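Hydroxylase (Rhodococcus sp., PDB 2OR0) probably acts as a flavin-dependent monooxygenase of the acyl-CoA dehydrogenase family, using molecular oxygen and reduced flavin to introduce one oxygen atom into a substrate. Local coordinates at residues A[41-44]-A[49-52]; A[103-108]-A[163-168]; A[131-136]-A[252-257]; A[152-157]-A[197-202]. All coordinates share one frame; numbering follows the deposited sequence.

How the contacts relate
Contacts 2 and 3 form one continuous cluster, their centres 8 Å apart: the tyrosine of 131-136 lies between the phenylalanine of contact 2 and the helix of contact 3. Contact 4, centred 15 Å from contact 3 and 17 Å from contact 2, touches both: Trp152 NE1 reaches the Gly167 carbonyl of contact 2, and Ser155 OG the Ser131 carbonyl of contact 3. Contact 1 lies near the periphery, about 23 Å from contact 2 by centres; its nearest neighbour is contact 4, at about 5 Å between nearest atoms. In related acyl-CoA dehydrogenases the counterparts of 131-136 and 152-157 border the flavin, so contacts 3 and 4 probably flank the cofactor site.

Contact 1 (A[41-44]-A[49-52]); sequences VQSE and LTDA
Ser43 and Thr50 meet where the chain turns from helix 33-46 into helix 51-60. The hydroxyl of Ser43 receives the backbone N-H of Thr50, with N to OG 3.0 Å and an N-H...O angle of 167°, close to straight. OG is set opposite its own carbonyl carbon (chi1 -58°), and from there it also makes a weak hydrogen bond with the carbonyl of Gln39, one helical turn back. The methyl of Thr50 lies against the same serine, CG2 standing 3.4 Å from Ser43 OG and 3.6 Å from Ser43 N. It also receives the chain of Gln42, which crosses the threonine at about a right angle and brings CG to 3.7 Å from CG2; the amide beyond turns off to Asp46. Thr50 is the N-cap of helix 51-60, and its OG1 (chi1 70°) caps the N-H of Ala53 and is hydrogen-bonded with Gln39 NE2. Leu49 contributes mostly its backbone, CA lying 3.7 Å from Ser43 CB, while its isobutyl group packs on helix 93-102. Were Ser43 replaced by an alanine, the buried N-H of Thr50 would probably lose its acceptor and the turn one of its links to the first helix. Two hydroxyls thus divide the work: that of Ser43 satisfies the last N-H before the new helix, that of Thr50 the first turn within it. Gln39 engages both, so the start of helix 51-60 is tied to the preceding helix by a short polar network, one link weak, with Thr50 CG2 and the Gln42 methylenes packed beside it.

Contact 2 (A[103-108]-A[163-168]); sequences GVHPWE and WAFLGA
Glu108 lies over one face of the Phe165 ring, its carboxylate tilted 31° from the plane of the phenyl group. CD of Glu108 comes 3.6 Å from Phe165 CZ, and OE1 stands 4.0 Å above the ring plane, displaced toward the rim. The aliphatic part follows the same ring, CG of Glu108 lying 3.8 Å from CZ of Phe165. Glu108 CG is anti to the backbone N (chi1 -177°) and the chain beyond it is extended, which carries the glutamate along the ring from CE1 toward CZ. His105 approaches elsewhere: its carbonyl O lies at the ring edge, in plane, 4.0 Å from Phe165 CE1, and its CB is 4.2 Å from Phe165 CD1. In the next shell, Glu108 OE2 is hydrogen-bonded with His184 ND1, while OE1 has a weak bond with the hydroxyl of Tyr133. The imidazole of His105 is fixed through ND1 to the carbonyl of Met129. Phe165 itself projects from strand 163-170 and packs on His184 and Ile186 of the adjoining strand 182-188, with the ring of Tyr133 also touching it. Helix 105-109 and the sheet are therefore joined by a phenyl ring whose C-H edge faces a carbonyl oxygen, probably a mildly favourable match at this distance. The face alone would probably not attract the carboxylate, so its bonds to His184 and, weakly, Tyr133 are likely to hold it there.

Contact 3 (A[131-136]-A[252-257]); sequences SPYAPM and CMFPLG
Tyr133 reaches from its loop to Phe254 on helix 250-277 and presents the edge of its ring to the phenylalanine's face. Its CB points at the helix. CG is turned anti to the carbonyl carbon (chi1 -68°), which brings one flank of the ring, CD2 and CE2, to the interface. Tyr133 CD2 makes the closest approach, 3.5 Å from Phe254 CE1, and lies over the face of that ring; it is also 3.9 Å from Phe254 CZ. Tyr133 CE2, one atom farther out, lies 3.7 Å from Phe254 CD1. The ring centroids are 5.1 Å apart and the planes meet at 86°, an almost perpendicular T-shaped stack. At the tip, OH lies beyond Phe254 and ends in a weak hydrogen bond with Glu108 OE1, while His184 also meets the ring. Phe254 extends from its helix with CG anti to the backbone N (chi1 160°), and the two side chains run antiparallel alongside each other; Tyr250, a turn earlier, and Val385 also pack against the phenylalanine. An alanine in place of Phe254 would probably leave the CD2-CE2 edge of Tyr133 without a ring to lean on and open a gap between loop and helix. The Ser131-Pro132 peptide is cis. The Tyr133-Phe254 stack joins the loop between strands 129-130 and 137-142 to the C-terminal helical domain, an interdomain meeting as in the acyl-CoA dehydrogenase fold, where the corresponding loop borders the flavin pocket; a similar role is likely here.

Contact 4 (A[152-157]-A[197-202]); sequences WSFSSG and DTWDVI
Phe154, in 152-157, and Trp199 meet where the tryptophan reaches over from the loop between strands 193-195 and 210-214. Ahead of the meeting point, Trp152 is anchored by a hydrogen bond from NE1 to the carbonyl of Gly167, and Ser153 packs on Asp211. The Phe154 ring leads across, its face receiving CH2 of Trp199, which stands 3.9 Å above the plane over the ring centre and 3.9 Å from Phe154 CZ. Trp199 holds CG anti to its N (chi1 -169°), which extends the indole from the loop to the phenyl face. The pair is edge-to-face but well short of perpendicular: the phenyl and six-membered indole rings are inclined at 51°, with centroids 5.0 Å apart. Ser155 follows as the centre of an inverse gamma turn, its OG bonded to the carbonyl of Ser131. Ser156 then brings OG to the edge of the Phe154 ring, in plane, where Trp97 NE1 and Ser209 OG also hold it. Gly157 continues by backbone pairing with Thr207. On the loop side, the indole is fixed by NE1 to the carbonyl of Leu204, and Val201 CG2 lies 3.4 Å above the plane of the indole of Trp199. The run Trp-Ser-Phe-Ser-Ser-Gly of 152-157 resembles the segment that lines the flavin in acyl-CoA dehydrogenase-type enzymes and so probably borders the flavin site here too; the aromatic pair joins the 197-202 loop to the beta domain.

Contact 1 (A[41-44]-A[49-52])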
loop_
_atom_site.group_PDB
_atom_site.type_symbol
_atom_site.label_atom_id
_atom_site.label_comp_id
_atom_site.label_asym_id
_atom_site.label_seq_id
_atom_site.Cartn_x
_atom_site.Cartn_y
_atom_site.Cartn_z
ATOM N N VAL A 41 -2.026 16.160 12.230
ATOM C CA VAL A 41 -1.175 17.345 12.095
ATOM C C VAL A 41 0.193 17.086 12.760
ATOM O O VAL A 41 1.251 17.434 12.214
ATOM C CB VAL A 41 -1.901 18.620 12.652
ATOM C CG1 VAL A 41 -0.929 19.783 12.899
ATOM C CG2 VAL A 41 -2.998 19.039 11.705
ATOM N N GLN A 42 0.165 16.428 13.917
ATOM C CA GLN A 42 1.397 16.145 14.646
ATOM C C GLN A 42 2.278 15.107 13.949
ATOM O O GLN A 42 3.494 15.281 13.892
ATOM C CB GLN A 42 1.100 15.757 16.106
ATOM C CG GLN A 42 2.361 15.728 17.000
ATOM C CD GLN A 42 3.019 17.090 17.113
ATOM O OE1 GLN A 42 2.401 18.044 17.595
ATOM N NE2 GLN A 42 4.272 17.196 16.649
ATOM N N SER A 43 1.681 14.043 13.402
ATOM C CA SER A 43 2.463 13.068 12.610
ATOM C C SER A 43 3.094 13.739 11.385
ATOM O O SER A 43 4.200 13.390 10.958
ATOM C CB SER A 43 1.608 11.882 12.152
ATOM O OG SER A 43 1.021 11.201 13.251
ATOM N N GLU A 44 2.381 14.696 10.800
ATOM C CA GLU A 44 2.940 15.383 9.665
ATOM C C GLU A 44 4.132 16.250 10.078
ATOM O O GLU A 44 5.191 16.195 9.454
ATOM C CB GLU A 44 1.900 16.221 8.945
ATOM C CG GLU A 44 2.272 16.376 7.479
ATOM C CD GLU A 44 1.673 17.561 6.902
ATOM O OE1 GLU A 44 1.285 18.446 7.707
ATOM O OE2 GLU A 44 1.571 17.616 5.665
ATOM N N LEU A 49 4.535 8.816 12.129
ATOM C CA LEU A 49 3.307 8.632 12.900
ATOM C C LEU A 49 3.631 8.784 14.375
ATOM O O LEU A 49 4.577 8.166 14.869
ATOM C CB LEU A 49 2.675 7.249 12.665
ATOM C CG LEU A 49 2.062 6.880 11.314
ATOM C CD1 LEU A 49 1.589 5.451 11.289
ATOM C CD2 LEU A 49 0.902 7.817 10.938
ATOM N N THR A 50 2.866 9.617 15.072
ATOM C CA THR A 50 2.990 9.709 16.522
ATOM C C THR A 50 2.736 8.309 17.119
ATOM O O THR A 50 2.147 7.442 16.465
ATOM C CB THR A 50 1.969 10.714 17.139
ATOM O OG1 THR A 50 0.653 10.171 17.032
ATOM C CG2 THR A 50 2.004 12.075 16.436
ATOM N N ASP A 51 3.188 8.084 18.350
ATOM C CA ASP A 51 2.934 6.814 19.034
ATOM C C ASP A 51 1.427 6.590 19.202
ATOM O O ASP A 51 0.920 5.470 18.984
ATOM C CB ASP A 51 3.660 6.764 20.384
ATOM C CG ASP A 51 5.193 6.577 20.245
ATOM O OD1 ASP A 51 5.717 6.220 19.145
ATOM O OD2 ASP A 51 5.872 6.797 21.281
ATOM N N ALA A 52 0.702 7.653 19.547
ATOM C CA ALA A 52 -0.756 7.568 19.602
ATOM C C ALA A 52 -1.392 7.192 18.252
ATOM O O ALA A 52 -2.307 6.387 18.227
ATOM C CB ALA A 52 -1.384 8.857 20.192
#

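Contact 2 (A[103-108]-A[163-168])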
loop_
_atom_site.group_PDB
_atom_site.type_symbol
_atom_site.label_atom_id
_atom_site.label_comp_id
_atom_site.label_asym_id
_atom_site.label_seq_id
_atom_site.Cartn_x
_atom_site.Cartn_y
_atom_site.Cartn_z
ATOM N N GLY A 103 0.238 -3.494 6.259
ATOM C CA GLY A 103 -0.845 -4.475 6.207
ATOM C C GLY A 103 -0.754 -5.592 5.190
ATOM O O GLY A 103 -1.428 -6.615 5.335
ATOM N N VAL A 104 0.053 -5.414 4.151
ATOM C CA VAL A 104 0.236 -6.452 3.161
ATOM C C VAL A 104 1.329 -7.476 3.542
ATOM O O VAL A 104 1.349 -8.618 3.039
ATOM C CB VAL A 104 0.503 -5.815 1.767
ATOM C CG1 VAL A 104 1.174 -6.788 0.822
ATOM C CG2 VAL A 104 -0.826 -5.364 1.166
ATOM N N HIS A 105 2.250 -7.061 4.409
ATOM C CA HIS A 105 3.379 -7.921 4.779
ATOM C C HIS A 105 2.953 -9.261 5.440
ATOM O O HIS A 105 3.547 -10.291 5.107
ATOM C CB HIS A 105 4.419 -7.153 5.603
ATOM C CG HIS A 105 4.979 -5.954 4.889
ATOM N ND1 HIS A 105 5.208 -4.752 5.517
ATOM C CD2 HIS A 105 5.312 -5.763 3.590
ATOM C CE1 HIS A 105 5.677 -3.878 4.644
ATOM N NE2 HIS A 105 5.744 -4.465 3.465
ATOM N N PRO A 106 1.925 -9.246 6.336
ATOM C CA PRO A 106 1.408 -10.492 6.914
ATOM C C PRO A 106 0.856 -11.426 5.855
ATOM O O PRO A 106 0.892 -12.645 6.027
ATOM C CB PRO A 106 0.268 -10.018 7.814
ATOM C CG PRO A 106 0.643 -8.629 8.190
ATOM C CD PRO A 106 1.204 -8.085 6.903
ATOM N N TRP A 107 0.355 -10.867 4.756
ATOM C CA TRP A 107 -0.173 -11.689 3.690
ATOM C C TRP A 107 0.945 -12.537 3.059
ATOM O O TRP A 107 0.786 -13.751 2.860
ATOM C CB TRP A 107 -0.933 -10.835 2.657
ATOM C CG TRP A 107 -1.489 -11.656 1.553
ATOM C CD1 TRP A 107 -2.704 -12.313 1.532
ATOM C CD2 TRP A 107 -0.865 -11.920 0.293
ATOM N NE1 TRP A 107 -2.844 -12.975 0.336
ATOM C CE2 TRP A 107 -1.732 -12.761 -0.435
ATOM C CE3 TRP A 107 0.359 -11.532 -0.290
ATOM C CZ2 TRP A 107 -1.423 -13.221 -1.720
ATOM C CZ3 TRP A 107 0.662 -11.984 -1.557
ATOM C CH2 TRP A 107 -0.224 -12.812 -2.268
ATOM N N GLU A 108 2.077 -11.907 2.742
ATOM C CA GLU A 108 3.181 -12.642 2.142
ATOM C C GLU A 108 3.853 -13.592 3.169
ATOM O O GLU A 108 4.194 -14.710 2.831
ATOM C CB GLU A 108 4.226 -11.723 1.515
ATOM C CG GLU A 108 5.341 -12.516 0.822
ATOM C CD GLU A 108 6.323 -11.653 0.058
ATOM O OE1 GLU A 108 6.073 -10.439 -0.096
ATOM O OE2 GLU A 108 7.350 -12.185 -0.397
ATOM N N TRP A 163 10.732 -5.625 12.322
ATOM C CA TRP A 163 11.341 -6.451 11.288
ATOM C C TRP A 163 11.186 -5.711 9.949
ATOM O O TRP A 163 10.328 -4.834 9.820
ATOM C CB TRP A 163 10.650 -7.817 11.188
ATOM C CG TRP A 163 10.815 -8.711 12.411
ATOM C CD1 TRP A 163 10.162 -8.596 13.606
ATOM C CD2 TRP A 163 11.692 -9.834 12.542
ATOM N NE1 TRP A 163 10.575 -9.581 14.474
ATOM C CE2 TRP A 163 11.519 -10.351 13.850
ATOM C CE3 TRP A 163 12.614 -10.455 11.684
ATOM C CZ2 TRP A 163 12.233 -11.465 14.320
ATOM C CZ3 TRP A 163 13.306 -11.573 12.140
ATOM C CH2 TRP A 163 13.110 -12.062 13.449
ATOM N N ALA A 164 11.989 -6.086 8.959
ATOM C CA ALA A 164 11.840 -5.536 7.615
ATOM C C ALA A 164 11.808 -6.655 6.624
ATOM O O ALA A 164 12.511 -7.645 6.796
ATOM C CB ALA A 164 12.982 -4.601 7.281
ATOM N N PHE A 165 10.989 -6.470 5.594
ATOM C CA PHE A 165 10.870 -7.357 4.461
ATOM C C PHE A 165 11.504 -6.625 3.279
ATOM O O PHE A 165 10.940 -5.645 2.808
ATOM C CB PHE A 165 9.380 -7.530 4.175
ATOM C CG PHE A 165 8.967 -8.929 3.824
ATOM C CD1 PHE A 165 7.685 -9.398 4.182
ATOM C CD2 PHE A 165 9.822 -9.789 3.144
ATOM C CE1 PHE A 165 7.283 -10.702 3.872
ATOM C CE2 PHE A 165 9.407 -11.109 2.836
ATOM C CZ PHE A 165 8.146 -11.547 3.207
ATOM N N LEU A 166 12.656 -7.061 2.780
ATOM C CA LEU A 166 13.371 -6.256 1.780
ATOM C C LEU A 166 13.674 -7.038 0.534
ATOM O O LEU A 166 13.847 -8.253 0.605
ATOM C CB LEU A 166 14.692 -5.733 2.361
ATOM C CG LEU A 166 14.616 -4.979 3.685
ATOM C CD1 LEU A 166 16.024 -4.881 4.349
ATOM C CD2 LEU A 166 13.951 -3.582 3.470
ATOM N N GLY A 167 13.773 -6.353 -0.604
ATOM C CA GLY A 167 14.212 -7.011 -1.837
ATOM C C GLY A 167 15.728 -6.980 -1.963
ATOM O O GLY A 167 16.385 -6.050 -1.491
ATOM N N ALA A 168 16.294 -7.994 -2.599
ATOM C CA ALA A 168 17.723 -8.018 -2.850
ATOM C C ALA A 168 18.019 -8.829 -4.089
ATOM O O ALA A 168 17.308 -9.794 -4.398
ATOM C CB ALA A 168 18.458 -8.589 -1.653
#

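Contact 3 (A[131-136]-A[252-257])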
loop_
_atom_site.group_PDB
_atom_site.type_symbol
_atom_site.label_atom_id
_atom_site.label_comp_id
_atom_site.label_asym_id
_atom_site.label_seq_id
_atom_site.Cartn_x
_atom_site.Cartn_y
_atom_site.Cartn_z
ATOM N N SER A 131 8.787 -2.337 4.883
ATOM C CA SER A 131 9.222 -2.558 3.514
ATOM C C SER A 131 10.519 -1.757 3.276
ATOM O O SER A 131 11.106 -1.200 4.212
ATOM C CB SER A 131 8.106 -2.055 2.563
ATOM O OG SER A 131 7.878 -0.638 2.722
ATOM N N PRO A 132 10.913 -1.573 2.000
ATOM C CA PRO A 132 10.402 -1.920 0.661
ATOM C C PRO A 132 10.870 -3.217 0.026
ATOM O O PRO A 132 11.974 -3.702 0.293
ATOM C CB PRO A 132 10.915 -0.765 -0.187
ATOM C CG PRO A 132 12.295 -0.524 0.399
ATOM C CD PRO A 132 12.143 -0.749 1.902
ATOM N N TYR A 133 10.037 -3.726 -0.877
ATOM C CA TYR A 133 10.401 -4.847 -1.735
ATOM C C TYR A 133 11.381 -4.500 -2.848
ATOM O O TYR A 133 11.915 -5.413 -3.465
ATOM C CB TYR A 133 9.153 -5.431 -2.385
ATOM C CG TYR A 133 8.236 -6.118 -1.408
ATOM C CD1 TYR A 133 8.631 -7.273 -0.753
ATOM C CD2 TYR A 133 6.957 -5.608 -1.147
ATOM C CE1 TYR A 133 7.778 -7.917 0.139
ATOM C CE2 TYR A 133 6.082 -6.260 -0.260
ATOM C CZ TYR A 133 6.507 -7.422 0.380
ATOM O OH TYR A 133 5.663 -8.074 1.277
ATOM N N ALA A 134 11.590 -3.211 -3.138
ATOM C CA ALA A 134 12.550 -2.821 -4.184
ATOM C C ALA A 134 13.880 -3.534 -3.935
ATOM O O ALA A 134 14.368 -3.548 -2.812
ATOM C CB ALA A 134 12.756 -1.299 -4.229
ATOM N N PRO A 135 14.440 -4.166 -4.976
ATOM C CA PRO A 135 15.631 -5.003 -4.815
ATOM C C PRO A 135 16.923 -4.167 -4.741
ATOM O O PRO A 135 17.835 -4.345 -5.572
ATOM C CB PRO A 135 15.605 -5.860 -6.073
ATOM C CG PRO A 135 14.997 -4.981 -7.093
ATOM C CD PRO A 135 13.960 -4.157 -6.369
HETATM N N MSE A 136 16.983 -3.310 -3.720
HETATM C CA MSE A 136 18.049 -2.324 -3.564
HETATM C C MSE A 136 19.301 -2.876 -2.892
HETATM O O MSE A 136 20.304 -2.185 -2.745
HETATM C CB MSE A 136 17.533 -1.096 -2.795
HETATM C CG MSE A 136 16.721 -0.117 -3.646
HETATM SE SE MSE A 136 17.518 0.089 -5.412
HETATM C CE MSE A 136 16.196 -0.921 -6.461
ATOM N N CYS A 252 -1.746 -8.684 -7.627
ATOM C CA CYS A 252 -2.976 -8.097 -7.190
ATOM C C CYS A 252 -2.846 -7.586 -5.756
ATOM O O CYS A 252 -3.147 -6.408 -5.490
ATOM C CB CYS A 252 -4.152 -9.082 -7.324
ATOM S SG CYS A 252 -5.733 -8.372 -6.766
HETATM N N MSE A 253 -2.388 -8.434 -4.832
HETATM C CA MSE A 253 -2.483 -8.108 -3.409
HETATM C C MSE A 253 -1.522 -6.985 -2.960
HETATM O O MSE A 253 -1.872 -6.143 -2.096
HETATM C CB MSE A 253 -2.245 -9.369 -2.551
HETATM C CG MSE A 253 -3.309 -10.469 -2.742
HETATM SE SE MSE A 253 -5.099 -9.823 -2.243
HETATM C CE MSE A 253 -4.841 -9.308 -0.451
ATOM N N PHE A 254 -0.305 -7.008 -3.498
ATOM C CA PHE A 254 0.716 -6.052 -3.055
ATOM C C PHE A 254 0.290 -4.630 -3.464
ATOM O O PHE A 254 0.162 -3.781 -2.608
ATOM C CB PHE A 254 2.145 -6.470 -3.521
ATOM C CG PHE A 254 3.165 -5.336 -3.521
ATOM C CD1 PHE A 254 3.461 -4.625 -2.364
ATOM C CD2 PHE A 254 3.836 -5.003 -4.697
ATOM C CE1 PHE A 254 4.388 -3.580 -2.397
ATOM C CE2 PHE A 254 4.775 -3.974 -4.728
ATOM C CZ PHE A 254 5.043 -3.273 -3.579
ATOM N N PRO A 255 0.032 -4.377 -4.757
ATOM C CA PRO A 255 -0.460 -3.045 -5.129
ATOM C C PRO A 255 -1.862 -2.653 -4.615
ATOM O O PRO A 255 -2.217 -1.467 -4.695
ATOM C CB PRO A 255 -0.470 -3.093 -6.643
ATOM C CG PRO A 255 0.454 -4.165 -7.007
ATOM C CD PRO A 255 0.237 -5.210 -5.945
ATOM N N LEU A 256 -2.632 -3.608 -4.065
ATOM C CA LEU A 256 -4.035 -3.352 -3.694
ATOM C C LEU A 256 -4.118 -2.381 -2.533
ATOM O O LEU A 256 -4.898 -1.420 -2.558
ATOM C CB LEU A 256 -4.774 -4.666 -3.344
ATOM C CG LEU A 256 -6.240 -4.577 -2.862
ATOM C CD1 LEU A 256 -7.159 -4.115 -4.002
ATOM C CD2 LEU A 256 -6.720 -5.934 -2.289
ATOM N N GLY A 257 -3.312 -2.638 -1.504
ATOM C CA GLY A 257 -3.257 -1.753 -0.355
ATOM C C GLY A 257 -2.787 -0.351 -0.696
ATOM O O GLY A 257 -3.286 0.640 -0.140
#

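Contact 4 (A[152-157]-A[197-202])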
loop_
_atom_site.group_PDB
_atom_site.type_symbol
_atom_site.label_atom_id
_atom_site.label_comp_id
_atom_site.label_asym_id
_atom_site.label_seq_id
_atom_site.Cartn_x
_atom_site.Cartn_y
_atom_site.Cartn_z
ATOM N N TRP A 152 18.085 1.071 1.130
ATOM C CA TRP A 152 16.732 1.065 0.583
ATOM C C TRP A 152 16.086 2.383 0.984
ATOM O O TRP A 152 16.430 2.933 2.012
ATOM C CB TRP A 152 15.894 -0.080 1.185
ATOM C CG TRP A 152 16.323 -1.471 0.768
ATOM C CD1 TRP A 152 15.735 -2.269 -0.170
ATOM C CD2 TRP A 152 17.422 -2.230 1.311
ATOM N NE1 TRP A 152 16.401 -3.473 -0.256
ATOM C CE2 TRP A 152 17.440 -3.476 0.641
ATOM C CE3 TRP A 152 18.375 -1.981 2.304
ATOM C CZ2 TRP A 152 18.386 -4.480 0.931
ATOM C CZ3 TRP A 152 19.325 -2.980 2.589
ATOM C CH2 TRP A 152 19.321 -4.206 1.889
ATOM N N SER A 153 15.148 2.870 0.186
ATOM C CA SER A 153 14.384 4.060 0.549
ATOM C C SER A 153 12.887 3.740 0.637
ATOM O O SER A 153 12.466 2.648 0.243
ATOM C CB SER A 153 14.639 5.156 -0.496
ATOM O OG SER A 153 14.361 4.640 -1.773
ATOM N N PHE A 154 12.094 4.700 1.134
ATOM C CA PHE A 154 10.631 4.574 1.192
ATOM C C PHE A 154 10.194 3.422 2.117
ATOM O O PHE A 154 9.274 2.676 1.777
ATOM C CB PHE A 154 10.030 4.392 -0.222
ATOM C CG PHE A 154 8.698 5.125 -0.468
ATOM C CD1 PHE A 154 8.497 5.842 -1.668
ATOM C CD2 PHE A 154 7.624 5.053 0.445
ATOM C CE1 PHE A 154 7.251 6.491 -1.938
ATOM C CE2 PHE A 154 6.399 5.711 0.193
ATOM C CZ PHE A 154 6.210 6.426 -0.993
ATOM N N SER A 155 10.834 3.296 3.284
ATOM C CA SER A 155 10.424 2.282 4.264
ATOM C C SER A 155 9.277 2.803 5.137
ATOM O O SER A 155 9.503 3.305 6.232
ATOM C CB SER A 155 11.620 1.845 5.122
ATOM O OG SER A 155 11.263 0.801 6.024
ATOM N N SER A 156 8.036 2.685 4.648
ATOM C CA SER A 156 6.885 3.333 5.295
ATOM C C SER A 156 6.622 2.787 6.690
ATOM O O SER A 156 6.635 1.575 6.875
ATOM C CB SER A 156 5.613 3.156 4.437
ATOM O OG SER A 156 5.813 3.684 3.147
ATOM N N GLY A 157 6.357 3.673 7.656
ATOM C CA GLY A 157 6.007 3.260 9.023
ATOM C C GLY A 157 7.156 2.620 9.805
ATOM O O GLY A 157 6.939 2.038 10.861
ATOM N N ASP A 197 16.416 11.904 8.874
ATOM C CA ASP A 197 16.397 13.028 7.910
ATOM C C ASP A 197 16.425 12.621 6.431
ATOM O O ASP A 197 16.956 13.326 5.578
ATOM C CB ASP A 197 17.500 14.053 8.256
ATOM C CG ASP A 197 17.449 14.469 9.714
ATOM O OD1 ASP A 197 16.387 14.967 10.152
ATOM O OD2 ASP A 197 18.449 14.270 10.452
ATOM N N THR A 198 15.834 11.478 6.126
ATOM C CA THR A 198 15.797 10.990 4.758
ATOM C C THR A 198 14.335 10.990 4.222
ATOM O O THR A 198 14.045 10.459 3.162
ATOM C CB THR A 198 16.383 9.582 4.680
ATOM O OG1 THR A 198 15.702 8.734 5.628
ATOM C CG2 THR A 198 17.921 9.611 4.962
ATOM N N TRP A 199 13.426 11.593 4.971
ATOM C CA TRP A 199 12.032 11.681 4.516
ATOM C C TRP A 199 11.525 13.129 4.625
ATOM O O TRP A 199 10.575 13.415 5.347
ATOM C CB TRP A 199 11.169 10.677 5.316
ATOM C CG TRP A 199 9.747 10.483 4.768
ATOM C CD1 TRP A 199 8.580 10.775 5.424
ATOM C CD2 TRP A 199 9.374 10.014 3.466
ATOM N NE1 TRP A 199 7.495 10.477 4.623
ATOM C CE2 TRP A 199 7.949 10.018 3.413
ATOM C CE3 TRP A 199 10.098 9.598 2.332
ATOM C CZ2 TRP A 199 7.238 9.616 2.276
ATOM C CZ3 TRP A 199 9.397 9.189 1.208
ATOM C CH2 TRP A 199 7.972 9.199 1.183
ATOM N N ASP A 200 12.190 14.055 3.942
ATOM C CA ASP A 200 11.720 15.436 3.904
ATOM C C ASP A 200 11.091 15.693 2.522
ATOM O O ASP A 200 11.747 16.170 1.587
ATOM C CB ASP A 200 12.884 16.391 4.214
ATOM C CG ASP A 200 12.432 17.828 4.433
ATOM O OD1 ASP A 200 11.211 18.091 4.468
ATOM O OD2 ASP A 200 13.325 18.701 4.562
ATOM N N VAL A 201 9.804 15.346 2.412
ATOM C CA VAL A 201 9.088 15.207 1.129
ATOM C C VAL A 201 7.805 16.052 1.073
ATOM O O VAL A 201 7.319 16.536 2.091
ATOM C CB VAL A 201 8.720 13.707 0.859
ATOM C CG1 VAL A 201 9.987 12.871 0.660
ATOM C CG2 VAL A 201 7.825 13.138 2.019
ATOM N N ILE A 202 7.251 16.227 -0.119
ATOM C CA ILE A 202 6.054 17.076 -0.277
ATOM C C ILE A 202 4.716 16.515 0.259
ATOM O O ILE A 202 3.772 17.294 0.480
ATOM C CB ILE A 202 5.884 17.551 -1.724
ATOM C CG1 ILE A 202 5.782 16.370 -2.686
ATOM C CG2 ILE A 202 7.053 18.466 -2.115
ATOM C CD1 ILE A 202 4.377 16.035 -3.174
#